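Local coordinates for hyperosmolarity resistance protein Emb (Staphylococcus epidermidis, PDB 6GV5) that belongs to a giant extracellular matrix binding protein that mediates adherence of the bacterium to surface-immobilized fibronectin, at residues 54-59 / 110-115; 59-64 / 96-101; 88-93 / 116-121. All blocks are in the same frame, centred on the assembly; numbering follows the deposited sequence. Where two conformers were deposited one is given.

Interaction 1: 54-59 / 110-115; sequences NGKMEE and DINRTI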
loop_
_atom_site.group_PDB
_atom_site.type_symbol
_atom_site.label_atom_id
_atom_site.label_comp_id
_atom_site.label_asym_id
_atom_site.label_seq_id
_atom_site.Cartn_x
_atom_site.Cartn_y
_atom_site.Cartn_z
ATOM N N ASN A 54 5.516 1.011 1.666
ATOM C CA ASN A 54 5.730 0.031 0.613
ATOM C C ASN A 54 5.346 -1.367 1.073
ATOM O O ASN A 54 4.721 -2.121 0.325
ATOM C CB ASN A 54 7.187 0.056 0.150
ATOM C CG ASN A 54 7.451 -0.942 -0.945
ATOM O OD1 ASN A 54 6.870 -0.857 -2.029
ATOM N ND2 ASN A 54 8.312 -1.910 -0.666
ATOM N N GLY A 55 5.712 -1.738 2.302
ATOM C CA GLY A 55 5.333 -3.049 2.801
ATOM C C GLY A 55 3.833 -3.212 2.923
ATOM O O GLY A 55 3.284 -4.284 2.635
ATOM N N LYS A 56 3.144 -2.147 3.341
ATOM C CA LYS A 56 1.698 -2.230 3.487
ATOM C C LYS A 56 1.034 -2.323 2.122
ATOM O O LYS A 56 0.039 -3.043 1.952
ATOM C CB LYS A 56 1.173 -1.021 4.249
ATOM C CG LYS A 56 1.553 -1.027 5.727
ATOM C CD LYS A 56 0.875 -2.182 6.447
ATOM C CE LYS A 56 1.239 -2.222 7.925
ATOM N NZ LYS A 56 0.664 -3.427 8.590
ATOM N N MET A 57 1.578 -1.609 1.134
ATOM C CA MET A 57 1.031 -1.690 -0.212
ATOM C C MET A 57 1.267 -3.069 -0.819
ATOM O O MET A 57 0.426 -3.576 -1.565
ATOM C CB MET A 57 1.628 -0.603 -1.101
ATOM C CG MET A 57 1.053 0.768 -0.824
ATOM S SD MET A 57 -0.733 0.849 -1.054
ATOM C CE MET A 57 -0.824 0.488 -2.801
ATOM N N GLU A 58 2.419 -3.691 -0.528
ATOM C CA GLU A 58 2.625 -5.083 -0.914
ATOM C C GLU A 58 1.542 -5.968 -0.310
ATOM O O GLU A 58 0.974 -6.827 -0.996
ATOM C CB GLU A 58 4.012 -5.561 -0.474
ATOM C CG GLU A 58 5.156 -4.981 -1.276
ATOM C CD GLU A 58 6.507 -5.491 -0.812
ATOM O OE1 GLU A 58 6.585 -6.028 0.315
ATOM O OE2 GLU A 58 7.489 -5.359 -1.574
ATOM N N GLU A 59 1.269 -5.791 0.991
ATOM C CA GLU A 59 0.228 -6.572 1.648
ATOM C C GLU A 59 -1.130 -6.329 1.006
ATOM O O GLU A 59 -1.913 -7.273 0.809
ATOM C CB GLU A 59 0.150 -6.208 3.127
ATOM C CG GLU A 59 1.340 -6.588 3.977
ATOM C CD GLU A 59 1.089 -6.269 5.439
ATOM O OE1 GLU A 59 -0.058 -6.475 5.893
ATOM O OE2 GLU A 59 2.022 -5.800 6.125
ATOM N N ASP A 110 -4.488 4.341 6.726
ATOM C CA ASP A 110 -5.588 4.139 5.790
ATOM C C ASP A 110 -5.422 2.826 5.035
ATOM O O ASP A 110 -6.392 2.082 4.833
ATOM C CB ASP A 110 -5.666 5.302 4.798
ATOM C CG ASP A 110 -6.085 6.609 5.449
ATOM O OD1 ASP A 110 -6.857 6.573 6.431
ATOM O OD2 ASP A 110 -5.644 7.677 4.966
ATOM N N ILE A 111 -4.198 2.538 4.585
ATOM C CA ILE A 111 -3.926 1.277 3.901
ATOM C C ILE A 111 -4.171 0.106 4.843
ATOM O O ILE A 111 -4.810 -0.891 4.483
ATOM C CB ILE A 111 -2.485 1.260 3.361
ATOM C CG1 ILE A 111 -2.268 2.410 2.381
ATOM C CG2 ILE A 111 -2.168 -0.087 2.720
ATOM C CD1 ILE A 111 -3.180 2.394 1.203
ATOM N N ASN A 112 -3.662 0.203 6.070
ATOM C CA ASN A 112 -3.814 -0.906 6.999
ATOM C C ASN A 112 -5.287 -1.167 7.280
ATOM O O ASN A 112 -5.710 -2.325 7.375
ATOM C CB ASN A 112 -3.054 -0.627 8.296
ATOM C CG ASN A 112 -2.860 -1.876 9.128
ATOM O OD1 ASN A 112 -2.207 -2.827 8.693
ATOM N ND2 ASN A 112 -3.434 -1.886 10.325
ATOM N N ARG A 113 -6.090 -0.105 7.392
ATOM C CA ARG A 113 -7.518 -0.290 7.619
ATOM C C ARG A 113 -8.150 -1.055 6.466
ATOM O O ARG A 113 -8.951 -1.974 6.679
ATOM C CB ARG A 113 -8.205 1.060 7.799
ATOM C CG ARG A 113 -9.679 0.940 8.150
ATOM C CD ARG A 113 -10.285 2.285 8.518
ATOM N NE ARG A 113 -9.666 2.869 9.706
ATOM C CZ ARG A 113 -9.943 2.503 10.954
ATOM N NH1 ARG A 113 -10.828 1.541 11.191
ATOM N NH2 ARG A 113 -9.332 3.099 11.969
ATOM N N THR A 114 -7.794 -0.692 5.233
ATOM C CA THR A 114 -8.346 -1.394 4.079
ATOM C C THR A 114 -7.914 -2.856 4.060
ATOM O O THR A 114 -8.723 -3.745 3.763
ATOM C CB THR A 114 -7.927 -0.699 2.789
ATOM O OG1 THR A 114 -8.303 0.684 2.845
ATOM C CG2 THR A 114 -8.607 -1.353 1.598
ATOM N N ILE A 115 -6.639 -3.125 4.354
ATOM C CA ILE A 115 -6.164 -4.500 4.441
ATOM C C ILE A 115 -6.978 -5.270 5.469
ATOM O O ILE A 115 -7.405 -6.412 5.234
ATOM C CB ILE A 115 -4.662 -4.536 4.788
ATOM C CG1 ILE A 115 -3.811 -3.930 3.670
ATOM C CG2 ILE A 115 -4.224 -5.969 5.057
ATOM C CD1 ILE A 115 -2.414 -3.536 4.143
#

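Interaction 2: 59-64 / 96-101; sequences ELKVAV and EIINSE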
loop_
_atom_site.group_PDB
_atom_site.type_symbol
_atom_site.label_atom_id
_atom_site.label_comp_id
_atom_site.label_asym_id
_atom_site.label_seq_id
_atom_site.Cartn_x
_atom_site.Cartn_y
_atom_site.Cartn_z
ATOM N N GLU A 59 1.269 -5.791 0.991
ATOM C CA GLU A 59 0.228 -6.572 1.648
ATOM C C GLU A 59 -1.130 -6.329 1.006
ATOM O O GLU A 59 -1.913 -7.273 0.809
ATOM C CB GLU A 59 0.150 -6.208 3.127
ATOM C CG GLU A 59 1.340 -6.588 3.977
ATOM C CD GLU A 59 1.089 -6.269 5.439
ATOM O OE1 GLU A 59 -0.058 -6.475 5.893
ATOM O OE2 GLU A 59 2.022 -5.800 6.125
ATOM N N LEU A 60 -1.440 -5.073 0.705
ATOM C CA LEU A 60 -2.721 -4.760 0.088
ATOM C C LEU A 60 -2.826 -5.373 -1.301
ATOM O O LEU A 60 -3.869 -5.941 -1.658
ATOM C CB LEU A 60 -2.912 -3.250 0.023
ATOM C CG LEU A 60 -4.227 -2.806 -0.636
ATOM C CD1 LEU A 60 -5.452 -3.210 0.157
ATOM C CD2 LEU A 60 -4.184 -1.296 -0.844
ATOM N N LYS A 61 -1.756 -5.280 -2.099
ATOM C CA LYS A 61 -1.796 -5.837 -3.447
ATOM C C LYS A 61 -2.003 -7.345 -3.422
ATOM O O LYS A 61 -2.695 -7.891 -4.287
ATOM C CB LYS A 61 -0.510 -5.480 -4.196
ATOM C CG LYS A 61 -0.510 -4.050 -4.723
ATOM C CD LYS A 61 0.812 -3.668 -5.384
ATOM C CE LYS A 61 0.671 -2.396 -6.219
ATOM N NZ LYS A 61 1.982 -2.011 -6.854
ATOM N N VAL A 62 -1.411 -8.044 -2.449
ATOM C CA VAL A 62 -1.633 -9.478 -2.324
ATOM C C VAL A 62 -3.076 -9.748 -1.938
ATOM O O VAL A 62 -3.721 -10.639 -2.500
ATOM C CB VAL A 62 -0.659 -10.083 -1.302
ATOM C CG1 VAL A 62 -1.040 -11.526 -0.966
ATOM C CG2 VAL A 62 0.765 -10.030 -1.849
ATOM N N ALA A 63 -3.608 -8.979 -0.981
ATOM C CA ALA A 63 -4.971 -9.218 -0.518
ATOM C C ALA A 63 -5.971 -9.031 -1.645
ATOM O O ALA A 63 -6.963 -9.772 -1.742
ATOM C CB ALA A 63 -5.310 -8.282 0.639
ATOM N N VAL A 64 -5.733 -8.046 -2.507
ATOM C CA VAL A 64 -6.627 -7.797 -3.634
ATOM C C VAL A 64 -6.403 -8.830 -4.732
ATOM O O VAL A 64 -7.356 -9.376 -5.287
ATOM C CB VAL A 64 -6.427 -6.359 -4.149
ATOM C CG1 VAL A 64 -7.170 -6.142 -5.455
ATOM C CG2 VAL A 64 -6.876 -5.369 -3.097
ATOM N N GLU A 96 -9.584 0.492 -5.537
ATOM C CA GLU A 96 -9.610 1.946 -5.669
ATOM C C GLU A 96 -8.269 2.554 -5.284
ATOM O O GLU A 96 -7.771 3.463 -5.959
ATOM C CB GLU A 96 -10.728 2.524 -4.802
ATOM C CG GLU A 96 -10.955 4.022 -4.973
ATOM C CD GLU A 96 -11.681 4.361 -6.264
ATOM O OE1 GLU A 96 -12.215 3.431 -6.911
ATOM O OE2 GLU A 96 -11.720 5.555 -6.632
ATOM N N ILE A 97 -7.667 2.066 -4.198
ATOM C CA ILE A 97 -6.373 2.587 -3.772
ATOM C C ILE A 97 -5.297 2.258 -4.799
ATOM O O ILE A 97 -4.530 3.132 -5.222
ATOM C CB ILE A 97 -6.007 2.032 -2.383
ATOM C CG1 ILE A 97 -6.982 2.564 -1.337
ATOM C CG2 ILE A 97 -4.577 2.399 -2.032
ATOM C CD1 ILE A 97 -6.862 1.907 0.017
ATOM N N ILE A 98 -5.213 0.989 -5.198
ATOM C CA ILE A 98 -4.142 0.552 -6.091
ATOM C C ILE A 98 -4.224 1.278 -7.429
ATOM O O ILE A 98 -3.206 1.700 -7.990
ATOM C CB ILE A 98 -4.192 -0.974 -6.278
ATOM C CG1 ILE A 98 -3.866 -1.689 -4.966
ATOM C CG2 ILE A 98 -3.239 -1.395 -7.390
ATOM C CD1 ILE A 98 -4.315 -3.120 -4.943
ATOM N N ASN A 99 -5.429 1.429 -7.965
ATOM C CA ASN A 99 -5.614 1.998 -9.290
ATOM C C ASN A 99 -5.731 3.515 -9.283
ATOM O O ASN A 99 -5.869 4.115 -10.354
ATOM C CB ASN A 99 -6.863 1.382 -9.936
ATOM C CG ASN A 99 -6.744 -0.114 -10.116
ATOM O OD1 ASN A 99 -5.722 -0.615 -10.581
ATOM N ND2 ASN A 99 -7.789 -0.841 -9.735
ATOM N N SER A 100 -5.665 4.150 -8.117
ATOM C CA SER A 100 -5.821 5.595 -8.044
ATOM C C SER A 100 -4.689 6.307 -8.775
ATOM O O SER A 100 -3.514 5.958 -8.627
ATOM C CB SER A 100 -5.865 6.042 -6.583
ATOM O OG SER A 100 -5.873 7.454 -6.488
ATOM N N GLU A 101 -5.057 7.312 -9.570
ATOM C CA GLU A 101 -4.099 8.196 -10.218
ATOM C C GLU A 101 -3.974 9.543 -9.525
ATOM O O GLU A 101 -2.882 10.125 -9.513
ATOM C CB GLU A 101 -4.503 8.433 -11.675
ATOM C CG GLU A 101 -3.843 7.513 -12.682
ATOM C CD GLU A 101 -4.195 7.900 -14.104
ATOM O OE1 GLU A 101 -3.314 7.818 -14.989
ATOM O OE2 GLU A 101 -5.358 8.301 -14.328
#

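Interaction 3: 88-93 / 116-121; sequences EQAIAK and QEINDA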
loop_
_atom_site.group_PDB
_atom_site.type_symbol
_atom_site.label_atom_id
_atom_site.label_comp_id
_atom_site.label_asym_id
_atom_site.label_seq_id
_atom_site.Cartn_x
_atom_site.Cartn_y
_atom_site.Cartn_z
ATOM N N GLU A 88 -16.768 -8.273 -1.431
ATOM C CA GLU A 88 -16.627 -7.519 -2.666
ATOM C C GLU A 88 -16.468 -6.028 -2.390
ATOM O O GLU A 88 -15.743 -5.333 -3.109
ATOM C CB GLU A 88 -17.817 -7.770 -3.591
ATOM C CG GLU A 88 -17.984 -9.205 -4.002
ATOM C CD GLU A 88 -16.750 -9.803 -4.666
ATOM O OE1 GLU A 88 -15.878 -9.038 -5.120
ATOM O OE2 GLU A 88 -16.696 -11.063 -4.729
ATOM N N GLN A 89 -17.169 -5.508 -1.372
ATOM C CA GLN A 89 -17.000 -4.110 -0.987
ATOM C C GLN A 89 -15.562 -3.837 -0.562
ATOM O O GLN A 89 -14.954 -2.836 -0.964
ATOM C CB GLN A 89 -17.952 -3.760 0.158
ATOM C CG GLN A 89 -19.426 -3.705 -0.199
ATOM C CD GLN A 89 -20.321 -3.580 1.031
ATOM O OE1 GLN A 89 -19.841 -3.441 2.162
ATOM N NE2 GLN A 89 -21.627 -3.645 0.815
ATOM N N ALA A 90 -15.005 -4.727 0.278
ATOM C CA ALA A 90 -13.636 -4.520 0.761
ATOM C C ALA A 90 -12.625 -4.627 -0.373
ATOM O O ALA A 90 -11.685 -3.822 -0.455
ATOM C CB ALA A 90 -13.321 -5.519 1.871
ATOM N N ILE A 91 -12.794 -5.612 -1.266
ATOM C CA ILE A 91 -11.881 -5.749 -2.398
ATOM C C ILE A 91 -11.945 -4.514 -3.288
ATOM O O ILE A 91 -10.916 -4.004 -3.739
ATOM C CB ILE A 91 -12.206 -7.030 -3.187
ATOM C CG1 ILE A 91 -11.779 -8.275 -2.417
ATOM C CG2 ILE A 91 -11.574 -7.003 -4.586
ATOM C CD1 ILE A 91 -10.282 -8.413 -2.189
ATOM N N ALA A 92 -13.153 -3.997 -3.531
ATOM C CA ALA A 92 -13.302 -2.807 -4.360
ATOM C C ALA A 92 -12.587 -1.609 -3.755
ATOM O O ALA A 92 -11.991 -0.808 -4.484
ATOM C CB ALA A 92 -14.789 -2.514 -4.562
ATOM N N LYS A 93 -12.644 -1.456 -2.430
ATOM C CA LYS A 93 -11.919 -0.360 -1.789
ATOM C C LYS A 93 -10.418 -0.517 -2.004
ATOM O O LYS A 93 -9.710 0.459 -2.280
ATOM C CB LYS A 93 -12.242 -0.309 -0.301
ATOM C CG LYS A 93 -13.657 0.124 0.038
ATOM C CD LYS A 93 -13.870 0.127 1.552
ATOM C CE LYS A 93 -15.303 0.491 1.929
ATOM N NZ LYS A 93 -15.616 1.920 1.641
ATOM N N GLN A 116 -7.204 -4.655 6.638
ATOM C CA GLN A 116 -7.913 -5.355 7.703
ATOM C C GLN A 116 -9.358 -5.631 7.312
ATOM O O GLN A 116 -9.896 -6.690 7.647
ATOM C CB GLN A 116 -7.844 -4.538 8.998
ATOM C CG GLN A 116 -8.232 -5.342 10.231
ATOM C CD GLN A 116 -7.306 -6.527 10.476
ATOM O OE1 GLN A 116 -6.118 -6.352 10.756
ATOM N NE2 GLN A 116 -7.846 -7.741 10.359
ATOM N N GLU A 117 -9.997 -4.700 6.588
ATOM C CA GLU A 117 -11.361 -4.929 6.118
ATOM C C GLU A 117 -11.420 -6.111 5.158
ATOM O O GLU A 117 -12.331 -6.944 5.232
ATOM C CB GLU A 117 -11.911 -3.675 5.436
ATOM C CG GLU A 117 -12.183 -2.519 6.394
ATOM C CD GLU A 117 -12.800 -1.309 5.716
ATOM O OE1 GLU A 117 -13.243 -1.429 4.552
ATOM O OE2 GLU A 117 -12.843 -0.230 6.351
ATOM N N ILE A 118 -10.458 -6.195 4.235
ATOM C CA ILE A 118 -10.409 -7.343 3.328
ATOM C C ILE A 118 -10.170 -8.630 4.109
ATOM O O ILE A 118 -10.848 -9.640 3.896
ATOM C CB ILE A 118 -9.323 -7.133 2.259
ATOM C CG1 ILE A 118 -9.694 -5.968 1.336
ATOM C CG2 ILE A 118 -9.106 -8.410 1.458
ATOM C CD1 ILE A 118 -8.544 -5.490 0.460
ATOM N N ASN A 119 -9.188 -8.616 5.021
ATOM C CA ASN A 119 -8.861 -9.822 5.769
ATOM C C ASN A 119 -10.020 -10.270 6.647
ATOM O O ASN A 119 -10.290 -11.470 6.753
ATOM C CB ASN A 119 -7.608 -9.587 6.612
ATOM C CG ASN A 119 -6.354 -9.459 5.766
ATOM O OD1 ASN A 119 -6.339 -9.830 4.593
ATOM N ND2 ASN A 119 -5.289 -8.939 6.364
ATOM N N ASP A 120 -10.716 -9.325 7.291
ATOM C CA ASP A 120 -11.875 -9.689 8.099
ATOM C C ASP A 120 -12.951 -10.335 7.235
ATOM O O ASP A 120 -13.533 -11.363 7.603
ATOM C CB ASP A 120 -12.442 -8.455 8.804
ATOM C CG ASP A 120 -11.560 -7.972 9.950
ATOM O OD1 ASP A 120 -10.582 -8.670 10.298
ATOM O OD2 ASP A 120 -11.852 -6.890 10.500
ATOM N N ALA A 121 -13.232 -9.737 6.077
ATOM C CA ALA A 121 -14.253 -10.300 5.203
ATOM C C ALA A 121 -13.822 -11.654 4.655
ATOM O O ALA A 121 -14.647 -12.568 4.510
ATOM C CB ALA A 121 -14.566 -9.332 4.059
#

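Interaction 1: 54-59 / 110-115
Asn112 OD1 receives the ammonium group of Lys56 at 2.9 Å from NZ, the one hydrogen bond between the two segments. NZ stands well above the amide plane, 46° out of it. A bend in the lysine chain at chi2 (-66°) turns CD toward Asn112. Glu59 OE2, one turn on, makes only a long, weak ion pair with the same NZ. Beneath this polar edge, helices 40-65 and 108-123 run nearly side by side in the same direction, crossing at 22° with their local axes 9.5 Å apart, as the first and third long helices of an up-down-up three-helix bundle that takes in the FIVAR region. Their seam is filled by isoleucines. Ile115 pushes its CD1 to 3.3 Å from the carbonyl oxygen of Lys56, and the same methyl meets Glu59 CB at 3.8 Å. One turn earlier, Ile111 CG2 lies 3.8 Å from Lys56 CB. Its other branch ends in CD1, 3.7 Å from Met57 SD, the two side chains meeting at about a right angle. Ile111 also touches Leu53 and Ile97, and Met57 reaches Leu22 in the loop after helix 2-18.

Interaction 2: 59-64 / 96-101
In the three-helix bundle of the FIVAR region, the seam between helices 40-65 and 81-99 is formed here by Leu60, Lys61 and Val64 of the first helix against Ile97 and Ile98 near the end of the second. Ile98 has the largest share of the contact. Its CG1-CD1 arm is extended, CD1 lying anti to CA (chi2 161°), and reaches between Lys61 and Val64. Val64 answers tip to tip, with CG2 3.9 Å from Ile98 CD1. From the preceding turn the methylene CG of Lys61 comes to 3.9 Å from that same CD1, the two chains passing at a slant, so the aliphatic stem of a charged residue contributes apolar surface. Beyond CG the lysine runs on extended, and its NZ is hydrogen-bonded to the carbonyl oxygens of Thr20 and Gly21 in the loop after helix 2-18. A single residue thus joins this bundle to the neighbouring part of the chain, its stem packed on one helix and its tip held by a loop. Deeper in the bundle, Leu60 CD2 meets Ile97 CG2 at 3.9 Å, with the side chains crossing at about a right angle, and Leu60 CD2 also lies 4.2 Å from Ile98 CG1. The contact between these segments is wholly apolar. Helix 108-123 backs it from the inner side, where Ile115 touches Leu60 and Thr114 touches Ile97.

Interaction 3: 88-93 / 116-121
Ala90 sets its methyl directly on Ile118, CB lying 3.7 Å from the isoleucine's CG1 and just as near its CA. Because the alanine side chain is so short, the two backbones come close: the CA atoms of Ala90 and Ile118 are 5.0 Å apart, and the local helix axes approach to 8.5 Å. The fit is reciprocal, since Ile118 CG1 in turn lies 3.4 Å from the carbonyl oxygen of Ala90, placing aliphatic carbon against helix backbone. The next residue along is Ile91. Its first bond runs along the interface, not into it, but a bend at chi2 (-65°) turns its CD1 toward helix 108-123, to 3.8 Å from Ile118 CG2, the two isoleucines crossing at about a right angle. Ile118 is therefore met on both of its branches, CG1 by alanine and CG2 by isoleucine.

At the exposed edge the chemistry changes. Glu117 passes Lys93 at a slant, and its OE1 is 3.4 Å from Lys93 CD, on the aliphatic stem. The ammonium group does not close a salt bridge: NZ, bent aside at chi4 (-69°), stands 5.0 Å from Glu117 OE1, an attraction that may act at a distance.

The two segments run roughly antiparallel, at 153°, as parts of consecutive helices of the three-helix bundle, 81-99 and 108-123. Helix 40-65 lies against them both, with Leu60, Ala63 and Val64 touching Ile118, while Glu88 forms a salt bridge with Arg71 of the short helix 67-73.

Taken together, the three contacts account for each pair of long helices in one three-helix bundle: interaction 1 joins 40-65 to 108-123, interaction 2 joins 40-65 to 81-99, and interaction 3 joins 81-99 to 108-123. Interaction 3 is the most buried and rests on a close alanine approach. Interaction 2 is more solvent-exposed, although closer to the centre of the chain, and relies on branched aliphatic side chains and a lysine stem, whereas interaction 1 is partly buried and adds a hydrogen bond at its edge. The contacts merge in a common apolar interior, where Thr114 packs on Leu60 and Ile91 on the backbone of Ala63. Glu59 touches across only in interaction 1.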